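Local coordinates for major capsid protein (Faustovirus, PDB 5J7O), which forms the double jelly-roll capsomer, a trimer in the crystal, that probably builds the outer protein shell of this large double-stranded DNA virus, at residues A68-P78 with N391-T402; Q95-M103 with F303-S312. All coordinates share one frame; numbering follows the deposited sequence.

Both contacts belong to one antiparallel sheet of a jelly-roll domain, and their centres lie about 9 Å apart. Strand 389-401 is the common element: it pairs with strand 69-76 in contact 1 and with strand 99-109, which carries part of contact 2. A backbone bond from Ile399 N to Phe99 O, 2.8 Å, ties the two. Asp102 of contact 2 is the polar junction. Its OD2 lies 2.7 Å from Tyr73 OH, a probable hydrogen bond, and its OD1 accepts from Asn397 ND2; both partners belong to contact 1. The two contacts also touch the second subunit, so this part of the sheet lies at the subunit interface.

Contact 1. Residues A68-P78 with N391-T402; sequences AMGYEYQKTRP and NIELYINNIFVT
Lys75 lies alongside Tyr395 on an antiparallel strand pair, its CB over the ring centre, 3.7 Å from the centroid. Lys75 CG is wedged between the backbone N and the carbonyl carbon (chi1 63°). The chain then runs past the phenol, CD 3.3 Å from Tyr395 OH, and bends at its end. NZ reaches Glu393 OE2 at 2.9 Å in a salt bridge, on the syn side but tilted out of the carboxylate plane. The same oxygen lies over the guanidinium centre of Arg77. The carboxylate and guanidinium planes stack, 8° apart; the long salt bridge, Arg77 NH2 to Glu393 OE2 at 3.7 Å, rests on charge alone. Arg77 spends an in-plane N-H on Asn391: NH1 meets OD1 at 2.8 Å, nearly in line with the amide C=O.

Further along the same face, the Asn397 amide stacks on the Tyr73 ring, with Asn397 CB 3.5 Å from Tyr73 CE1. The amide stands nearly upright to the Tyr71 ring, and Asp102 holds its ND2. A water joins Gln74 OE1 to Asn398 ND2 on the other face. Phe400 N binds Gly70 O at 2.7 Å, one of eight backbone bonds. Tyr71 OH bonds Cys572 O of the second subunit; Tyr73 OH bonds Asp102 and, on that subunit, Tyr553. The Glu393 carboxylate between two cations would probably stay ionised, pinning one end of a ladder whose tyrosines serve the trimer interface.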
loop_
_atom_site.group_PDB
_atom_site.type_symbol
_atom_site.label_atom_id
_atom_site.label_comp_id
_atom_site.label_asym_id
_atom_site.label_seq_id
_atom_site.Cartn_x
_atom_site.Cartn_y
_atom_site.Cartn_z
ATOM N N ALA B 68 35.813 -17.156 9.844
ATOM C CA ALA B 68 35.261 -17.860 8.692
ATOM C C ALA B 68 34.021 -18.656 9.069
ATOM O O ALA B 68 34.016 -19.400 10.054
ATOM C CB ALA B 68 36.319 -18.786 8.088
ATOM N N MET B 69 32.960 -18.475 8.285
ATOM C CA MET B 69 31.712 -19.180 8.524
ATOM C C MET B 69 30.985 -19.378 7.204
ATOM O O MET B 69 31.228 -18.676 6.220
ATOM C CB MET B 69 30.814 -18.433 9.524
ATOM C CG MET B 69 30.305 -17.068 9.060
ATOM S SD MET B 69 28.857 -17.115 7.975
ATOM C CE MET B 69 27.818 -18.293 8.833
ATOM N N GLY B 70 30.080 -20.349 7.206
ATOM C CA GLY B 70 29.191 -20.581 6.086
ATOM C C GLY B 70 27.973 -21.325 6.577
ATOM O O GLY B 70 28.011 -21.993 7.615
ATOM N N TYR B 71 26.880 -21.195 5.831
ATOM C CA TYR B 71 25.639 -21.848 6.212
ATOM C C TYR B 71 25.091 -22.673 5.056
ATOM O O TYR B 71 25.481 -22.507 3.898
ATOM C CB TYR B 71 24.580 -20.841 6.707
ATOM C CG TYR B 71 24.125 -19.795 5.709
ATOM C CD1 TYR B 71 23.146 -20.081 4.765
ATOM C CD2 TYR B 71 24.645 -18.507 5.741
ATOM C CE1 TYR B 71 22.719 -19.123 3.863
ATOM C CE2 TYR B 71 24.224 -17.543 4.846
ATOM C CZ TYR B 71 23.261 -17.856 3.910
ATOM O OH TYR B 71 22.838 -16.898 3.016
ATOM N N GLU B 72 24.183 -23.581 5.404
ATOM C CA GLU B 72 23.523 -24.455 4.446
ATOM C C GLU B 72 22.270 -25.017 5.098
ATOM O O GLU B 72 22.291 -25.389 6.274
ATOM C CB GLU B 72 24.442 -25.594 3.991
ATOM C CG GLU B 72 23.778 -26.574 3.038
ATOM C CD GLU B 72 24.604 -27.826 2.813
ATOM O OE1 GLU B 72 25.704 -27.927 3.395
ATOM O OE2 GLU B 72 24.149 -28.709 2.056
ATOM N N TYR B 73 21.187 -25.075 4.332
ATOM C CA TYR B 73 19.923 -25.581 4.837
ATOM C C TYR B 73 19.846 -27.094 4.686
ATOM O O TYR B 73 20.463 -27.687 3.798
ATOM C CB TYR B 73 18.748 -24.920 4.115
ATOM C CG TYR B 73 18.510 -23.495 4.548
ATOM C CD1 TYR B 73 17.588 -23.198 5.542
ATOM C CD2 TYR B 73 19.218 -22.447 3.975
ATOM C CE1 TYR B 73 17.370 -21.895 5.947
ATOM C CE2 TYR B 73 19.007 -21.142 4.374
ATOM C CZ TYR B 73 18.084 -20.872 5.360
ATOM O OH TYR B 73 17.871 -19.574 5.762
ATOM N N GLN B 74 19.076 -27.715 5.577
ATOM C CA GLN B 74 18.869 -29.155 5.581
ATOM C C GLN B 74 17.429 -29.424 5.980
ATOM O O GLN B 74 16.950 -28.879 6.978
ATOM C CB GLN B 74 19.834 -29.850 6.550
ATOM C CG GLN B 74 19.729 -31.365 6.564
ATOM C CD GLN B 74 20.699 -32.002 7.541
ATOM O OE1 GLN B 74 20.750 -31.631 8.714
ATOM N NE2 GLN B 74 21.483 -32.959 7.058
ATOM N N LYS B 75 16.737 -30.248 5.197
ATOM C CA LYS B 75 15.343 -30.574 5.455
ATOM C C LYS B 75 15.225 -32.017 5.927
ATOM O O LYS B 75 15.930 -32.904 5.434
ATOM C CB LYS B 75 14.477 -30.342 4.212
ATOM C CG LYS B 75 14.811 -31.204 3.005
ATOM C CD LYS B 75 13.999 -30.761 1.796
ATOM C CE LYS B 75 14.190 -31.689 0.608
ATOM N NZ LYS B 75 13.436 -32.962 0.767
ATOM N N THR B 76 14.338 -32.242 6.894
ATOM C CA THR B 76 14.156 -33.559 7.482
ATOM C C THR B 76 12.668 -33.844 7.635
ATOM O O THR B 76 11.837 -32.933 7.661
ATOM C CB THR B 76 14.861 -33.678 8.842
ATOM O OG1 THR B 76 14.824 -35.041 9.284
ATOM C CG2 THR B 76 14.179 -32.796 9.879
ATOM N N ARG B 77 12.344 -35.126 7.735
ATOM C CA ARG B 77 10.980 -35.608 7.854
ATOM C C ARG B 77 10.632 -35.893 9.307
ATOM O O ARG B 77 11.520 -36.075 10.145
ATOM C CB ARG B 77 10.794 -36.876 7.012
ATOM C CG ARG B 77 10.993 -36.653 5.527
ATOM C CD ARG B 77 10.385 -37.778 4.710
ATOM N NE ARG B 77 10.501 -37.521 3.277
ATOM C CZ ARG B 77 9.684 -36.728 2.593
ATOM N NH1 ARG B 77 8.687 -36.107 3.211
ATOM N NH2 ARG B 77 9.863 -36.551 1.292
ATOM N N PRO B 78 9.345 -35.927 9.648
ATOM C CA PRO B 78 8.963 -36.200 11.036
ATOM C C PRO B 78 9.200 -37.653 11.418
ATOM O O PRO B 78 9.239 -38.555 10.579
ATOM C CB PRO B 78 7.471 -35.862 11.066
ATOM C CG PRO B 78 7.020 -36.054 9.662
ATOM C CD PRO B 78 8.173 -35.613 8.811
ATOM N N ASN B 391 2.739 -33.637 2.315
ATOM C CA ASN B 391 4.141 -33.544 2.695
ATOM C C ASN B 391 4.294 -32.515 3.804
ATOM O O ASN B 391 3.639 -31.470 3.783
ATOM C CB ASN B 391 5.022 -33.164 1.497
ATOM C CG ASN B 391 6.486 -33.038 1.867
ATOM O OD1 ASN B 391 7.148 -34.031 2.172
ATOM N ND2 ASN B 391 7.004 -31.816 1.833
ATOM N N ILE B 392 5.155 -32.824 4.771
ATOM C CA ILE B 392 5.566 -31.842 5.767
ATOM C C ILE B 392 7.017 -32.112 6.153
ATOM O O ILE B 392 7.381 -33.228 6.538
ATOM C CB ILE B 392 4.621 -31.829 6.987
ATOM C CG1 ILE B 392 4.958 -30.657 7.909
ATOM C CG2 ILE B 392 4.660 -33.147 7.750
ATOM C CD1 ILE B 392 3.901 -30.376 8.954
ATOM N N GLU B 393 7.864 -31.094 6.009
ATOM C CA GLU B 393 9.292 -31.222 6.256
ATOM C C GLU B 393 9.794 -29.974 6.962
ATOM O O GLU B 393 9.349 -28.862 6.664
ATOM C CB GLU B 393 10.074 -31.432 4.950
ATOM C CG GLU B 393 10.001 -32.840 4.384
ATOM C CD GLU B 393 10.708 -32.965 3.046
ATOM O OE1 GLU B 393 10.334 -32.233 2.104
ATOM O OE2 GLU B 393 11.641 -33.787 2.939
ATOM N N LEU B 394 10.724 -30.162 7.893
ATOM C CA LEU B 394 11.331 -29.062 8.630
ATOM C C LEU B 394 12.654 -28.687 7.975
ATOM O O LEU B 394 13.541 -29.535 7.828
ATOM C CB LEU B 394 11.552 -29.435 10.096
ATOM C CG LEU B 394 12.381 -28.429 10.900
ATOM C CD1 LEU B 394 11.700 -27.068 10.940
ATOM C CD2 LEU B 394 12.650 -28.942 12.307
ATOM N N TYR B 395 12.783 -27.422 7.588
ATOM C CA TYR B 395 14.012 -26.891 7.013
ATOM C C TYR B 395 14.798 -26.177 8.104
ATOM O O TYR B 395 14.260 -25.302 8.790
ATOM C CB TYR B 395 13.709 -25.930 5.862
ATOM C CG TYR B 395 13.199 -26.593 4.600
ATOM C CD1 TYR B 395 12.053 -27.377 4.614
ATOM C CD2 TYR B 395 13.855 -26.416 3.389
ATOM C CE1 TYR B 395 11.584 -27.979 3.463
ATOM C CE2 TYR B 395 13.392 -27.012 2.232
ATOM C CZ TYR B 395 12.256 -27.793 2.275
ATOM O OH TYR B 395 11.790 -28.390 1.126
ATOM N N ILE B 396 16.064 -26.553 8.266
ATOM C CA ILE B 396 16.917 -26.020 9.321
ATOM C C ILE B 396 18.179 -25.453 8.690
ATOM O O ILE B 396 18.877 -26.156 7.950
ATOM C CB ILE B 396 17.279 -27.095 10.363
ATOM C CG1 ILE B 396 16.020 -27.802 10.868
ATOM C CG2 ILE B 396 18.046 -26.475 11.522
ATOM C CD1 ILE B 396 16.310 -29.045 11.676
ATOM N N ASN B 397 18.472 -24.191 8.985
ATOM C CA ASN B 397 19.728 -23.588 8.563
ATOM C C ASN B 397 20.842 -24.045 9.495
ATOM O O ASN B 397 20.705 -23.973 10.720
ATOM C CB ASN B 397 19.621 -22.064 8.565
ATOM C CG ASN B 397 20.798 -21.395 7.883
ATOM O OD1 ASN B 397 21.600 -22.051 7.221
ATOM N ND2 ASN B 397 20.902 -20.081 8.035
ATOM N N ASN B 398 21.940 -24.523 8.917
ATOM C CA ASN B 398 23.068 -25.045 9.676
ATOM C C ASN B 398 24.299 -24.193 9.413
ATOM O O ASN B 398 24.693 -24.006 8.257
ATOM C CB ASN B 398 23.343 -26.506 9.316
ATOM C CG ASN B 398 22.345 -27.453 9.945
ATOM O OD1 ASN B 398 22.598 -28.020 11.008
ATOM N ND2 ASN B 398 21.198 -27.622 9.300
ATOM N N ILE B 399 24.907 -23.691 10.484
ATOM C CA ILE B 399 26.049 -22.788 10.402
ATOM C C ILE B 399 27.319 -23.565 10.723
ATOM O O ILE B 399 27.368 -24.312 11.707
ATOM C CB ILE B 399 25.877 -21.591 11.352
ATOM C CG1 ILE B 399 24.680 -20.741 10.920
ATOM C CG2 ILE B 399 27.145 -20.754 11.403
ATOM C CD1 ILE B 399 24.475 -19.500 11.759
ATOM N N PHE B 400 28.343 -23.388 9.892
ATOM C CA PHE B 400 29.635 -24.034 10.067
ATOM C C PHE B 400 30.696 -22.974 10.326
ATOM O O PHE B 400 30.710 -21.928 9.671
ATOM C CB PHE B 400 30.011 -24.863 8.833
ATOM C CG PHE B 400 29.012 -25.932 8.490
ATOM C CD1 PHE B 400 27.869 -25.625 7.769
ATOM C CD2 PHE B 400 29.218 -27.243 8.882
ATOM C CE1 PHE B 400 26.947 -26.606 7.452
ATOM C CE2 PHE B 400 28.302 -28.229 8.567
ATOM C CZ PHE B 400 27.165 -27.910 7.852
ATOM N N VAL B 401 31.578 -23.243 11.290
ATOM C CA VAL B 401 32.659 -22.334 11.652
ATOM C C VAL B 401 33.944 -23.139 11.794
ATOM O O VAL B 401 33.933 -24.370 11.856
ATOM C CB VAL B 401 32.363 -21.556 12.953
ATOM C CG1 VAL B 401 31.137 -20.667 12.781
ATOM C CG2 VAL B 401 32.175 -22.518 14.116
ATOM N N THR B 402 35.066 -22.422 11.846
ATOM C CA THR B 402 36.362 -23.074 11.941
ATOM C C THR B 402 36.505 -23.786 13.286
ATOM O O THR B 402 35.917 -23.367 14.287
ATOM C CB THR B 402 37.491 -22.059 11.773
ATOM O OG1 THR B 402 37.466 -21.126 12.860
ATOM C CG2 THR B 402 37.339 -21.308 10.461
HETATM O O HOH W 1 19.404 -30.109 10.456
HETATM O O HOH W 2 10.125 -33.205 -0.315
#

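Contact 2. Residues Q95-M103 with F303-S312; sequences QFGDFFSDM and FRDPRLAIAS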
loop_
_atom_site.group_PDB
_atom_site.type_symbol
_atom_site.label_atom_id
_atom_site.label_comp_id
_atom_site.label_asym_id
_atom_site.label_seq_id
_atom_site.Cartn_x
_atom_site.Cartn_y
_atom_site.Cartn_z
ATOM N N GLN B 95 21.957 -33.796 13.405
ATOM C CA GLN B 95 23.307 -33.303 13.629
ATOM C C GLN B 95 23.941 -32.984 12.281
ATOM O O GLN B 95 24.113 -33.874 11.442
ATOM C CB GLN B 95 24.131 -34.332 14.395
ATOM C CG GLN B 95 25.359 -33.755 15.069
ATOM C CD GLN B 95 25.890 -34.657 16.158
ATOM O OE1 GLN B 95 25.468 -34.570 17.312
ATOM N NE2 GLN B 95 26.821 -35.533 15.801
ATOM N N PHE B 96 24.269 -31.712 12.068
ATOM C CA PHE B 96 24.794 -31.275 10.783
ATOM C C PHE B 96 25.856 -30.199 10.977
ATOM O O PHE B 96 27.051 -30.462 10.814
ATOM C CB PHE B 96 23.659 -30.759 9.894
ATOM C CG PHE B 96 24.049 -30.558 8.457
ATOM C CD1 PHE B 96 25.156 -31.197 7.924
ATOM C CD2 PHE B 96 23.305 -29.723 7.640
ATOM C CE1 PHE B 96 25.511 -31.008 6.601
ATOM C CE2 PHE B 96 23.656 -29.529 6.317
ATOM C CZ PHE B 96 24.761 -30.173 5.797
ATOM N N GLY B 97 25.430 -28.985 11.329
ATOM C CA GLY B 97 26.362 -27.893 11.514
ATOM C C GLY B 97 26.837 -27.756 12.950
ATOM O O GLY B 97 26.374 -28.445 13.857
ATOM N N ASP B 98 27.797 -26.849 13.141
ATOM C CA ASP B 98 28.215 -26.493 14.492
ATOM C C ASP B 98 27.111 -25.747 15.228
ATOM O O ASP B 98 27.021 -25.823 16.458
ATOM C CB ASP B 98 29.486 -25.645 14.443
ATOM C CG ASP B 98 30.621 -26.340 13.718
ATOM O OD1 ASP B 98 30.849 -27.539 13.978
ATOM O OD2 ASP B 98 31.282 -25.687 12.881
ATOM N N PHE B 99 26.272 -25.022 14.491
ATOM C CA PHE B 99 25.138 -24.299 15.042
ATOM C C PHE B 99 23.944 -24.519 14.125
ATOM O O PHE B 99 24.100 -24.846 12.946
ATOM C CB PHE B 99 25.428 -22.793 15.174
ATOM C CG PHE B 99 26.637 -22.468 16.009
ATOM C CD1 PHE B 99 27.913 -22.569 15.478
ATOM C CD2 PHE B 99 26.495 -22.035 17.317
ATOM C CE1 PHE B 99 29.024 -22.268 16.243
ATOM C CE2 PHE B 99 27.601 -21.731 18.086
ATOM C CZ PHE B 99 28.867 -21.850 17.548
ATOM N N PHE B 100 22.743 -24.344 14.671
ATOM C CA PHE B 100 21.540 -24.308 13.853
ATOM C C PHE B 100 20.761 -23.037 14.158
ATOM O O PHE B 100 20.771 -22.535 15.286
ATOM C CB PHE B 100 20.653 -25.560 14.039
ATOM C CG PHE B 100 20.334 -25.896 15.470
ATOM C CD1 PHE B 100 21.173 -26.718 16.205
ATOM C CD2 PHE B 100 19.172 -25.431 16.063
ATOM C CE1 PHE B 100 20.873 -27.046 17.515
ATOM C CE2 PHE B 100 18.866 -25.754 17.373
ATOM C CZ PHE B 100 19.718 -26.563 18.099
ATOM N N SER B 101 20.095 -22.511 13.128
ATOM C CA SER B 101 19.502 -21.182 13.205
ATOM C C SER B 101 18.032 -21.189 12.803
ATOM O O SER B 101 17.218 -21.889 13.415
ATOM C CB SER B 101 20.289 -20.208 12.325
ATOM O OG SER B 101 19.927 -18.864 12.589
ATOM N N ASP B 102 17.685 -20.415 11.776
ATOM C CA ASP B 102 16.288 -20.222 11.412
ATOM C C ASP B 102 15.671 -21.515 10.888
ATOM O O ASP B 102 16.337 -22.346 10.266
ATOM C CB ASP B 102 16.156 -19.112 10.367
ATOM C CG ASP B 102 17.024 -19.350 9.147
ATOM O OD1 ASP B 102 18.258 -19.190 9.257
ATOM O OD2 ASP B 102 16.473 -19.685 8.076
ATOM N N MET B 103 14.375 -21.675 11.152
ATOM C CA MET B 103 13.641 -22.878 10.789
ATOM C C MET B 103 12.351 -22.505 10.073
ATOM O O MET B 103 11.700 -21.515 10.421
ATOM C CB MET B 103 13.323 -23.731 12.023
ATOM C CG MET B 103 14.553 -24.235 12.759
ATOM S SD MET B 103 14.145 -25.303 14.154
ATOM C CE MET B 103 15.784 -25.749 14.720
ATOM N N PHE B 303 16.038 -17.975 18.135
ATOM C CA PHE B 303 17.314 -18.345 17.532
ATOM C C PHE B 303 17.250 -18.243 16.016
ATOM O O PHE B 303 18.072 -18.835 15.311
ATOM C CB PHE B 303 17.737 -19.753 17.965
ATOM C CG PHE B 303 16.690 -20.804 17.748
ATOM C CD1 PHE B 303 16.518 -21.395 16.504
ATOM C CD2 PHE B 303 15.890 -21.218 18.796
ATOM C CE1 PHE B 303 15.557 -22.375 16.314
ATOM C CE2 PHE B 303 14.932 -22.200 18.614
ATOM C CZ PHE B 303 14.764 -22.776 17.369
ATOM N N ARG B 304 16.259 -17.510 15.502
ATOM C CA ARG B 304 16.246 -17.183 14.085
ATOM C C ARG B 304 17.338 -16.179 13.748
ATOM O O ARG B 304 17.891 -16.208 12.641
ATOM C CB ARG B 304 14.867 -16.647 13.697
ATOM C CG ARG B 304 14.794 -15.922 12.364
ATOM C CD ARG B 304 13.346 -15.799 11.918
ATOM N NE ARG B 304 12.711 -17.113 11.888
ATOM C CZ ARG B 304 12.706 -17.912 10.828
ATOM N NH1 ARG B 304 13.293 -17.521 9.704
ATOM N NH2 ARG B 304 12.115 -19.098 10.886
ATOM N N ASP B 305 17.661 -15.300 14.688
ATOM C CA ASP B 305 18.763 -14.360 14.559
ATOM C C ASP B 305 20.069 -15.118 14.342
ATOM O O ASP B 305 20.418 -15.977 15.167
ATOM C CB ASP B 305 18.838 -13.502 15.824
ATOM C CG ASP B 305 19.761 -12.304 15.683
ATOM O OD1 ASP B 305 20.705 -12.348 14.868
ATOM O OD2 ASP B 305 19.544 -11.313 16.412
ATOM N N PRO B 306 20.808 -14.850 13.258
ATOM C CA PRO B 306 22.096 -15.541 13.068
ATOM C C PRO B 306 23.059 -15.349 14.226
ATOM O O PRO B 306 23.802 -16.277 14.570
ATOM C CB PRO B 306 22.635 -14.918 11.772
ATOM C CG PRO B 306 21.419 -14.441 11.049
ATOM C CD PRO B 306 20.463 -13.988 12.115
ATOM N N ARG B 307 23.062 -14.163 14.840
ATOM C CA ARG B 307 23.913 -13.917 16.000
ATOM C C ARG B 307 23.608 -14.879 17.140
ATOM O O ARG B 307 24.487 -15.169 17.961
ATOM C CB ARG B 307 23.736 -12.474 16.474
ATOM C CG ARG B 307 24.266 -11.416 15.524
ATOM C CD ARG B 307 23.888 -10.025 16.008
ATOM N NE ARG B 307 22.443 -9.820 16.010
ATOM C CZ ARG B 307 21.853 -8.691 16.388
ATOM N NH1 ARG B 307 22.585 -7.668 16.808
ATOM N NH2 ARG B 307 20.531 -8.585 16.356
ATOM N N LEU B 308 22.377 -15.386 17.206
ATOM C CA LEU B 308 21.910 -16.188 18.329
ATOM C C LEU B 308 21.739 -17.658 17.959
ATOM O O LEU B 308 20.911 -18.359 18.546
ATOM C CB LEU B 308 20.599 -15.618 18.865
ATOM C CG LEU B 308 20.611 -14.098 19.031
ATOM C CD1 LEU B 308 19.258 -13.594 19.501
ATOM C CD2 LEU B 308 21.715 -13.680 19.988
ATOM N N ALA B 309 22.508 -18.134 16.983
ATOM C CA ALA B 309 22.474 -19.545 16.631
ATOM C C ALA B 309 22.862 -20.396 17.834
ATOM O O ALA B 309 23.689 -20.004 18.662
ATOM C CB ALA B 309 23.409 -19.824 15.455
ATOM N N ILE B 310 22.246 -21.569 17.933
ATOM C CA ILE B 310 22.419 -22.443 19.087
ATOM C C ILE B 310 23.560 -23.412 18.816
ATOM O O ILE B 310 23.585 -24.084 17.778
ATOM C CB ILE B 310 21.117 -23.200 19.400
ATOM C CG1 ILE B 310 20.007 -22.216 19.767
ATOM C CG2 ILE B 310 21.340 -24.206 20.519
ATOM C CD1 ILE B 310 18.699 -22.883 20.117
ATOM N N ALA B 311 24.504 -23.489 19.752
ATOM C CA ALA B 311 25.618 -24.418 19.625
ATOM C C ALA B 311 25.111 -25.852 19.631
ATOM O O ALA B 311 24.413 -26.269 20.561
ATOM C CB ALA B 311 26.619 -24.198 20.758
ATOM N N SER B 312 25.461 -26.605 18.583
ATOM C CA SER B 312 24.994 -27.983 18.468
ATOM C C SER B 312 25.466 -28.836 19.638
ATOM O O SER B 312 24.796 -29.808 20.007
ATOM C CB SER B 312 25.465 -28.587 17.144
ATOM O OG SER B 312 24.974 -29.906 16.980
#
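A short antiparallel bridge joins the start of strand 99-109 to strand 310-311, in the sheet of the jelly-roll domain. Phe100 N to Ile310 O and Ile310 N to Phe100 O are both 3.2 Å in its hydrogen-bonded pair. Ser312 N extends the pairing to Asp98 O at 2.7 Å. Asp98 and Phe99 form a classic beta bulge opposite Ile399. With chi1 at 51°, Phe100 CG is flanked by N and C, bringing the ring over Ile310. Ile310 CB lies over one ring face, toward the rim, and CG2 is 3.7 Å from Phe100 CZ. On the other side of the strand, Phe99 CB packs on Ala309 CB at 3.6 Å.

Ser101 OG donates to Phe303 O at 3.3 Å. The Phe303 ring turns its edge to Ser101 O and to the sulfur of Met103, a Met-aromatic contact. The guanidinium of Arg304 lies with one face on Asp102 CB, 3.3 Å from NH1. Backbone bonds make the bridge and apolar side chains pack on both its faces. Asp102 and Arg304, of opposite charge but not in a salt bridge, both bond Tyr548 of the second subunit, and Arg304 also Asn552, which places this end at the subunit interface.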